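Local coordinates for endoglucanase EG-II (Hypocrea jecorina, PDB 3QR3), which probably cleaves internal beta-1,4-glucosidic bonds of cellulose through a TIM-barrel catalytic domain of glycoside hydrolase family 5, at residues Q47-V52 and L94-Y99; K85-V90 and S134-Q139. One frame throughout, in Å; residues are numbered along the deposited sequence.

Interaction 1 of 2, residues Q47-V52 and L94-Y99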
# COMPACT_ATOMS: atom_id res chain seq x y z
N GLN A 47 -14.52 6.94 -7.45
CA GLN A 47 -14.31 5.49 -7.38
C GLN A 47 -14.41 5.02 -5.93
O GLN A 47 -15.13 4.07 -5.62
CB GLN A 47 -12.95 5.09 -7.95
CG GLN A 47 -12.84 5.13 -9.46
CD GLN A 47 -11.42 4.90 -9.93
OE1 GLN A 47 -10.68 4.10 -9.34
NE2 GLN A 47 -11.02 5.59 -10.99
N MET A 48 -13.68 5.68 -5.04
CA MET A 48 -13.69 5.30 -3.63
C MET A 48 -15.11 5.30 -3.05
O MET A 48 -15.48 4.41 -2.29
CB MET A 48 -12.78 6.20 -2.80
CG MET A 48 -11.28 5.96 -3.04
SD MET A 48 -10.23 6.83 -1.86
CE MET A 48 -10.45 8.53 -2.39
N GLN A 49 -15.91 6.30 -3.42
CA GLN A 49 -17.27 6.40 -2.90
C GLN A 49 -18.09 5.18 -3.32
O GLN A 49 -18.83 4.60 -2.52
CB GLN A 49 -17.93 7.70 -3.36
CG GLN A 49 -19.33 7.91 -2.79
CD GLN A 49 -20.02 9.11 -3.40
OE1 GLN A 49 -20.78 9.81 -2.73
NE2 GLN A 49 -19.77 9.36 -4.68
N HIS A 50 -17.96 4.78 -4.58
CA HIS A 50 -18.57 3.56 -5.08
C HIS A 50 -18.08 2.32 -4.31
O HIS A 50 -18.89 1.49 -3.88
CB HIS A 50 -18.28 3.39 -6.57
CG HIS A 50 -18.28 1.97 -7.04
ND1 HIS A 50 -19.43 1.22 -7.15
CD2 HIS A 50 -17.26 1.16 -7.44
CE1 HIS A 50 -19.13 0.01 -7.59
NE2 HIS A 50 -17.82 -0.05 -7.77
N PHE A 51 -16.77 2.20 -4.14
CA PHE A 51 -16.20 1.06 -3.43
C PHE A 51 -16.73 0.95 -2.01
O PHE A 51 -17.01 -0.14 -1.53
CB PHE A 51 -14.67 1.15 -3.42
CG PHE A 51 -14.03 0.75 -4.73
CD1 PHE A 51 -14.41 -0.42 -5.36
CD2 PHE A 51 -13.04 1.54 -5.30
CE1 PHE A 51 -13.82 -0.80 -6.56
CE2 PHE A 51 -12.44 1.16 -6.49
CZ PHE A 51 -12.84 -0.00 -7.12
N VAL A 52 -16.89 2.09 -1.34
CA VAL A 52 -17.35 2.10 0.04
C VAL A 52 -18.85 1.82 0.11
O VAL A 52 -19.31 1.00 0.91
CB VAL A 52 -17.03 3.43 0.76
CG1 VAL A 52 -17.73 3.50 2.13
CG2 VAL A 52 -15.52 3.61 0.92
N LEU A 94 -10.64 9.57 3.67
CA LEU A 94 -11.00 9.64 5.09
C LEU A 94 -12.46 10.06 5.30
O LEU A 94 -13.10 9.65 6.26
CB LEU A 94 -10.07 10.61 5.84
CG LEU A 94 -8.59 10.25 5.97
CD1 LEU A 94 -7.85 11.43 6.53
CD2 LEU A 94 -8.39 9.01 6.86
N SER A 95 -12.98 10.89 4.40
CA SER A 95 -14.35 11.39 4.49
C SER A 95 -15.38 10.30 4.35
O SER A 95 -16.53 10.45 4.76
CB SER A 95 -14.60 12.47 3.43
OG SER A 95 -13.88 13.66 3.74
N LEU A 96 -14.97 9.19 3.76
CA LEU A 96 -15.84 8.04 3.56
C LEU A 96 -15.81 7.09 4.75
O LEU A 96 -16.40 6.02 4.71
CB LEU A 96 -15.40 7.29 2.29
CG LEU A 96 -15.64 8.07 1.00
CD1 LEU A 96 -14.81 7.50 -0.13
CD2 LEU A 96 -17.12 8.05 0.65
N GLY A 97 -15.10 7.49 5.81
CA GLY A 97 -14.95 6.65 6.99
C GLY A 97 -13.91 5.55 6.84
O GLY A 97 -13.71 4.75 7.75
N ALA A 98 -13.25 5.49 5.69
CA ALA A 98 -12.24 4.46 5.44
C ALA A 98 -10.93 4.78 6.14
O ALA A 98 -10.70 5.91 6.56
CB ALA A 98 -12.00 4.29 3.94
N TYR A 99 -10.08 3.77 6.27
CA TYR A 99 -8.68 3.95 6.59
C TYR A 99 -7.94 4.22 5.29
O TYR A 99 -8.31 3.69 4.24
CB TYR A 99 -8.12 2.70 7.25
CG TYR A 99 -8.36 2.66 8.73
CD1 TYR A 99 -9.62 2.44 9.24
CD2 TYR A 99 -7.31 2.84 9.62
CE1 TYR A 99 -9.85 2.40 10.61
CE2 TYR A 99 -7.52 2.80 10.98
CZ TYR A 99 -8.79 2.58 11.47
OH TYR A 99 -8.99 2.55 12.83
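Leu96 drives its forked end against the flank of helix 44-55, and three residues of that helix, Met48, Gln49 and Val52, receive it. The two methyls of the fork go to different places. CD1 lies against the start of the Met48 side chain, 3.6 Å from Met48 CB, and it also sits close to the helix backbone, 3.7 Å from Gln49 N. CD2 turns to the neighbouring residue and rests 3.9 Å from Gln49 CA. There the glutamine side chain crosses that of Leu96 at about a right angle, its CG 4.1 Å from Leu96 CD2, and then carries its amide away from the contact. Val52, one helical turn after Met48, crosses Leu96 obliquely and meets the base of its side chain: its CG2 is 3.9 Å from Leu96 CB, while CG1 reaches the backbone and stops 3.8 Å from Leu96 O. Val52 holds CG1 anti to the backbone N (chi1 170°) and CG2 anti to the carbonyl carbon, which sends the two methyls to different parts of Leu96.

Leu96 stands just past helix 80-95, where Gly97 takes a positive phi of 79° and completes a Schellman motif; the chain then turns through Ala98 into strand 99-104. The leucine thus packs from the end of one outer helix of the barrel onto the flank of its neighbour. Met48 continues onto Leu89 and Cys93 of helix 80-95, and Met48 and Val52 also touch Phe60 of strand 59-64. With no hydrogen bond or salt bridge between the two segments, the fit rests on van der Waals contact, mostly between aliphatic groups, and so on shape rather than directed bonds.

Interaction 2 of 2, residues K85-V90 and S134-Q139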
# COMPACT_ATOMS: atom_id res chain seq x y z
N LYS A 85 -2.42 18.90 -3.22
CA LYS A 85 -3.09 18.02 -4.17
C LYS A 85 -3.26 16.62 -3.59
O LYS A 85 -4.34 16.06 -3.59
CB LYS A 85 -2.32 17.96 -5.49
CG LYS A 85 -2.34 19.27 -6.31
CD LYS A 85 -3.77 19.62 -6.74
CE LYS A 85 -3.78 20.83 -7.67
NZ LYS A 85 -5.12 21.02 -8.30
N TYR A 86 -2.17 16.04 -3.09
CA TYR A 86 -2.23 14.70 -2.52
C TYR A 86 -3.20 14.63 -1.34
O TYR A 86 -3.95 13.66 -1.19
CB TYR A 86 -0.84 14.22 -2.10
CG TYR A 86 -0.81 12.81 -1.58
CD1 TYR A 86 -1.02 11.73 -2.43
CD2 TYR A 86 -0.56 12.55 -0.24
CE1 TYR A 86 -0.98 10.43 -1.95
CE2 TYR A 86 -0.51 11.26 0.25
CZ TYR A 86 -0.72 10.21 -0.61
OH TYR A 86 -0.69 8.93 -0.12
N ASP A 87 -3.22 15.67 -0.52
CA ASP A 87 -4.12 15.67 0.63
C ASP A 87 -5.59 15.64 0.23
O ASP A 87 -6.43 15.15 0.98
CB ASP A 87 -3.86 16.86 1.57
CG ASP A 87 -4.66 16.76 2.87
OD1 ASP A 87 -4.59 15.70 3.52
OD2 ASP A 87 -5.36 17.72 3.23
N GLN A 88 -5.91 16.15 -0.95
CA GLN A 88 -7.30 16.10 -1.41
C GLN A 88 -7.74 14.65 -1.56
O GLN A 88 -8.87 14.30 -1.24
CB GLN A 88 -7.51 16.84 -2.74
CG GLN A 88 -7.40 18.34 -2.65
CD GLN A 88 -7.46 19.00 -4.03
OE1 GLN A 88 -8.08 18.48 -4.95
NE2 GLN A 88 -6.81 20.15 -4.16
N LEU A 89 -6.84 13.81 -2.06
CA LEU A 89 -7.17 12.40 -2.24
C LEU A 89 -7.25 11.71 -0.86
O LEU A 89 -8.16 10.91 -0.60
CB LEU A 89 -6.12 11.72 -3.13
CG LEU A 89 -6.38 10.26 -3.49
CD1 LEU A 89 -7.69 10.12 -4.26
CD2 LEU A 89 -5.20 9.71 -4.30
N VAL A 90 -6.33 12.05 0.02
CA VAL A 90 -6.34 11.53 1.39
C VAL A 90 -7.64 11.87 2.14
O VAL A 90 -8.26 10.99 2.74
CB VAL A 90 -5.13 12.06 2.21
CG1 VAL A 90 -5.19 11.56 3.66
CG2 VAL A 90 -3.83 11.64 1.55
N SER A 134 3.48 14.77 11.25
CA SER A 134 3.03 16.02 11.84
C SER A 134 1.73 16.50 11.18
O SER A 134 0.79 16.92 11.87
CB SER A 134 4.11 17.09 11.70
OG SER A 134 3.65 18.33 12.22
N LYS A 135 1.65 16.41 9.86
CA LYS A 135 0.45 16.82 9.15
C LYS A 135 -0.75 15.98 9.58
O LYS A 135 -1.84 16.49 9.79
CB LYS A 135 0.63 16.70 7.64
CG LYS A 135 -0.59 17.13 6.83
CD LYS A 135 -0.28 17.20 5.33
CE LYS A 135 -1.44 17.83 4.56
NZ LYS A 135 -1.58 19.29 4.84
N TYR A 136 -0.54 14.67 9.72
CA TYR A 136 -1.65 13.74 9.92
C TYR A 136 -1.82 13.26 11.36
O TYR A 136 -2.64 12.39 11.63
CB TYR A 136 -1.49 12.56 8.97
CG TYR A 136 -1.69 12.99 7.53
CD1 TYR A 136 -2.90 13.53 7.13
CD2 TYR A 136 -0.67 12.89 6.59
CE1 TYR A 136 -3.10 13.95 5.83
CE2 TYR A 136 -0.87 13.30 5.27
CZ TYR A 136 -2.09 13.83 4.91
OH TYR A 136 -2.32 14.25 3.61
N ALA A 137 -1.06 13.85 12.28
CA ALA A 137 -1.05 13.38 13.67
C ALA A 137 -2.44 13.23 14.28
O ALA A 137 -2.69 12.29 15.03
CB ALA A 137 -0.17 14.29 14.54
N SER A 138 -3.34 14.15 13.96
CA SER A 138 -4.66 14.17 14.60
C SER A 138 -5.68 13.28 13.89
O SER A 138 -6.81 13.17 14.34
CB SER A 138 -5.21 15.60 14.66
OG SER A 138 -5.51 16.08 13.36
N GLN A 139 -5.28 12.65 12.78
CA GLN A 139 -6.21 11.81 12.02
C GLN A 139 -5.86 10.33 12.16
O GLN A 139 -4.97 9.82 11.48
CB GLN A 139 -6.24 12.25 10.56
CG GLN A 139 -6.64 13.71 10.41
CD GLN A 139 -6.87 14.12 8.97
OE1 GLN A 139 -5.94 14.21 8.17
NE2 GLN A 139 -8.12 14.40 8.63
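Two neighbouring outer helices of the TIM barrel, 80-95 and 122-136, are tied together here by a tyrosine hydroxyl and a carboxylate. Tyr136 OH donates a hydrogen bond of 2.7 Å to Asp87 OD1. The hydroxyl meets this oxygen on its anti side, 28° out of the carboxylate plane, and the carboxylate is turned 44° from the ring, with OD1 at the ring edge. Asp87 can present it because CG lies anti to the backbone N (chi1 -172°), which carries the carboxylate out toward the second helix. OD1 is shared: Gln91 NE2, one turn further along the same helix, also bonds to it, and the same nitrogen bonds to Gln139 OE1.

The two helices follow strands 59-64 and 99-104, so the contact joins successive beta-alpha units on the outside of the barrel. Tyr136 opens a type I turn, closed by Gln139 N bonding back to Tyr136 O. The side chains of Val90 and Tyr136 point at each other from opposite directions, Val90 CG1 3.8 Å from Tyr136 CE1 and Val90 CG2 3.7 Å from Tyr136 OH. A phenylalanine here would probably leave Asp87 OD1 without its donor from the second helix and take away the oxygen that Val90 CG2 packs against. Lys135 lays its own CG over the centre of one face of the Tyr136 ring and runs on to bring CE within 3.8 Å of Asp87 CG. Its chain bends at its last torsion, and NZ stays 4.4 Å from Asp87 OD2, too far for a salt bridge though the opposite charges probably attract weakly.

How the interactions relate
Helix 80-95 is common to both contacts: interaction 2 uses its middle, interaction 1 its C-terminal end and the turn beyond. Their centres lie about 15 Å apart, each about 16 Å from the centre of the chain. Along the sequence the segments alternate, 47-52, 85-90, 94-99 and 134-139, so helix 80-95 meets the preceding outer helix, 44-55, in one contact and the following one, 122-136, in the other. The two contacts touch directly, with Met48 CE 3.7 Å from Leu89 CD1 and Leu94 CD1 3.6 Å from Gln139 NE2. Three successive outer helices are thereby joined side by side outside the barrel, strands 59-64 and 99-104 coming between them along the chain.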